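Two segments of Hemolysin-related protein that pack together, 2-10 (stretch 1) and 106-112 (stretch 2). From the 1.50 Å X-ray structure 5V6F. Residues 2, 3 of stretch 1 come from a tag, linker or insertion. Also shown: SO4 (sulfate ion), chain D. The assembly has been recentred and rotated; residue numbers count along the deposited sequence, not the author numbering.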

# COMPACT_ATOMS: atom_id res chain seq x y z
N MET A 2 -15.76 10.23 2.48
CA MET A 2 -15.07 10.75 1.31
C MET A 2 -13.77 9.98 1.05
O MET A 2 -13.23 10.01 -0.05
CB MET A 2 -14.76 12.24 1.48
N GLY A 3 -13.28 9.29 2.08
CA GLY A 3 -12.07 8.50 1.91
C GLY A 3 -11.70 7.82 3.21
O GLY A 3 -12.36 7.99 4.24
N SER A 4 -10.64 7.03 3.13
CA SER A 4 -10.08 6.35 4.29
C SER A 4 -9.13 7.28 5.02
O SER A 4 -8.78 8.36 4.53
CB SER A 4 -9.33 5.10 3.84
OG SER A 4 -8.13 5.44 3.17
N PRO A 5 -8.68 6.89 6.21
CA PRO A 5 -7.54 7.59 6.82
C PRO A 5 -6.31 7.46 5.94
O PRO A 5 -6.23 6.64 5.02
CB PRO A 5 -7.35 6.87 8.16
CG PRO A 5 -8.64 6.15 8.41
CD PRO A 5 -9.19 5.81 7.06
N ILE A 6 -5.31 8.29 6.24
CA ILE A 6 -3.98 8.11 5.68
C ILE A 6 -3.29 7.05 6.52
O ILE A 6 -2.99 7.27 7.70
CB ILE A 6 -3.19 9.42 5.67
CG1 ILE A 6 -3.91 10.48 4.81
CG2 ILE A 6 -1.78 9.18 5.15
CD1 ILE A 6 -3.26 11.86 4.85
N PHE A 7 -3.05 5.88 5.92
CA PHE A 7 -2.32 4.82 6.59
C PHE A 7 -0.82 5.10 6.50
O PHE A 7 -0.32 5.56 5.48
CB PHE A 7 -2.63 3.46 5.95
CG PHE A 7 -4.10 3.20 5.79
CD1 PHE A 7 -4.90 2.99 6.89
CD2 PHE A 7 -4.67 3.15 4.53
CE1 PHE A 7 -6.25 2.75 6.75
CE2 PHE A 7 -6.02 2.90 4.37
CZ PHE A 7 -6.81 2.70 5.49
N GLY A 8 -0.12 4.83 7.59
CA GLY A 8 1.31 5.10 7.62
C GLY A 8 1.57 6.55 7.91
O GLY A 8 1.03 7.11 8.87
N TYR A 9 2.41 7.17 7.08
CA TYR A 9 2.92 8.51 7.33
C TYR A 9 2.84 9.31 6.04
O TYR A 9 2.83 8.75 4.94
CB TYR A 9 4.36 8.46 7.86
CG TYR A 9 4.57 7.33 8.85
CD1 TYR A 9 4.28 7.51 10.20
CD2 TYR A 9 5.03 6.09 8.44
CE1 TYR A 9 4.46 6.48 11.11
CE2 TYR A 9 5.21 5.06 9.34
CZ TYR A 9 4.92 5.26 10.67
OH TYR A 9 5.10 4.24 11.59
N SER A 10 2.80 10.64 6.17
CA SER A 10 2.56 11.52 5.03
C SER A 10 3.53 12.69 4.99
O SER A 10 3.19 13.77 4.49
CB SER A 10 1.12 12.03 5.04
OG SER A 10 0.85 12.76 6.23
N LYS A 106 6.29 -0.28 15.84
CA LYS A 106 5.27 -0.53 14.84
C LYS A 106 3.90 -0.04 15.30
O LYS A 106 3.63 0.12 16.50
CB LYS A 106 5.20 -2.01 14.49
CG LYS A 106 6.44 -2.53 13.75
CD LYS A 106 6.33 -3.99 13.33
CE LYS A 106 6.24 -4.94 14.52
NZ LYS A 106 7.40 -4.80 15.44
N LYS A 107 3.05 0.22 14.32
CA LYS A 107 1.63 0.45 14.54
C LYS A 107 0.86 -0.36 13.51
O LYS A 107 1.38 -0.69 12.44
CB LYS A 107 1.26 1.94 14.41
CG LYS A 107 1.54 2.53 13.04
CD LYS A 107 1.01 3.94 12.94
CE LYS A 107 1.25 4.53 11.55
NZ LYS A 107 0.56 5.84 11.36
N VAL A 108 -0.38 -0.70 13.85
CA VAL A 108 -1.27 -1.42 12.95
C VAL A 108 -2.56 -0.63 12.83
O VAL A 108 -3.18 -0.29 13.84
CB VAL A 108 -1.55 -2.85 13.45
CG1 VAL A 108 -2.41 -3.62 12.44
CG2 VAL A 108 -0.25 -3.59 13.70
N GLU A 109 -2.95 -0.33 11.59
CA GLU A 109 -4.15 0.44 11.30
C GLU A 109 -5.07 -0.42 10.44
O GLU A 109 -4.66 -0.91 9.38
CB GLU A 109 -3.78 1.75 10.60
CG GLU A 109 -2.96 2.67 11.50
CD GLU A 109 -2.25 3.79 10.75
OE1 GLU A 109 -1.73 3.55 9.64
OE2 GLU A 109 -2.21 4.92 11.29
N THR A 110 -6.30 -0.60 10.90
CA THR A 110 -7.27 -1.50 10.28
C THR A 110 -8.46 -0.68 9.80
O THR A 110 -8.96 0.19 10.53
CB THR A 110 -7.72 -2.59 11.26
OG1 THR A 110 -6.57 -3.31 11.74
CG2 THR A 110 -8.66 -3.57 10.58
N TYR A 111 -8.91 -0.95 8.58
CA TYR A 111 -9.95 -0.15 7.96
C TYR A 111 -10.76 -1.01 7.01
O TYR A 111 -10.20 -1.79 6.23
CB TYR A 111 -9.35 1.04 7.20
CG TYR A 111 -10.36 1.84 6.42
CD1 TYR A 111 -11.11 2.83 7.04
CD2 TYR A 111 -10.56 1.62 5.07
CE1 TYR A 111 -12.04 3.57 6.34
CE2 TYR A 111 -11.48 2.35 4.35
CZ TYR A 111 -12.22 3.33 4.99
OH TYR A 111 -13.14 4.07 4.29
N THR A 112 -12.08 -0.87 7.08
CA THR A 112 -13.01 -1.62 6.25
C THR A 112 -13.63 -0.70 5.22
O THR A 112 -14.15 0.37 5.56
CB THR A 112 -14.10 -2.27 7.12
OG1 THR A 112 -13.49 -3.23 8.00
CG2 THR A 112 -15.15 -2.98 6.26
S SO4 D . 7.51 -2.64 18.70
O1 SO4 D . 7.24 -1.36 19.36
O2 SO4 D . 8.96 -2.81 18.55
O3 SO4 D . 6.87 -2.65 17.39
O4 SO4 D . 6.97 -3.72 19.52
O HOH W 1 -3.94 6.72 9.98

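How do the two backbones lie relative to each other? They run almost antiparallel, their end-to-end directions 170° apart, but they do not pair as neighbouring strands of a sheet: the nearest CA atoms, Phe 7 CA and Glu 109 CA, are still 6.7 Å apart. That gap is filled by side chains. Along the strand from Lys 106 to Thr 112, the alternate residues Lys 107, Glu 109 and Tyr 111 direct their CA-to-CB bonds toward the first stretch, so every second residue takes part, and together the two sides bury 379 Å².

What do the polar side chains find across the gap? They find the backbone of Gly 8, which is bonded at both its amide and its carbonyl. Gly 8 N donates to Glu 109 OE1 at 2.9 Å in a nearly straight hydrogen bond (166°), while Lys 107 NZ donates to Gly 8 O at 2.8 Å. The pair of side chains is itself tied by a salt bridge, Lys 107 NZ to Glu 109 OE2 at 2.9 Å, so acid and base are held in place as they grip opposite polarities of one peptide residue. The phi/psi of Gly 8, 82/-130, would jam a CB against the carbonyl oxygen of Phe 7, which by itself calls for glycine here.

Does water contribute? One molecule bridges the stretches, donating to Ile 6 O at 2.5 Å and to Glu 109 OE2 at 2.8 Å. The carboxylate thus reaches one backbone group directly and another through water: Ile 6 O and Glu 109 OE2, 4.4 Å apart, are both acceptors, and the water joins them by giving a hydrogen to each.

Where do the aromatic rings come in? Tyr 111, which has the largest area covered in this contact, lays one face of its ring against Ser 4 CB, 3.7 Å from the ring centroid, in a CH-pi contact; Ser 4 OG instead donates to Pro 5 O at 2.9 Å. Pro 5 CD meets Tyr 111 CD1 at 3.5 Å, and Phe 7 CZ approaches Tyr 111 CB at the same distance, both apolar contacts. The Phe 7 and Tyr 111 rings meet obliquely, planes at 59° and centroids 5.8 Å apart, with Glu 109 CB and Tyr 111 CB at the edge of the Phe 7 ring. At the other end, Lys 107 NZ lies 4.5 Å from the centroid of the Tyr 9 ring, an off-centre cation-pi contact, and Lys 107 CE comes within 3.8 Å of Tyr 9 CE1.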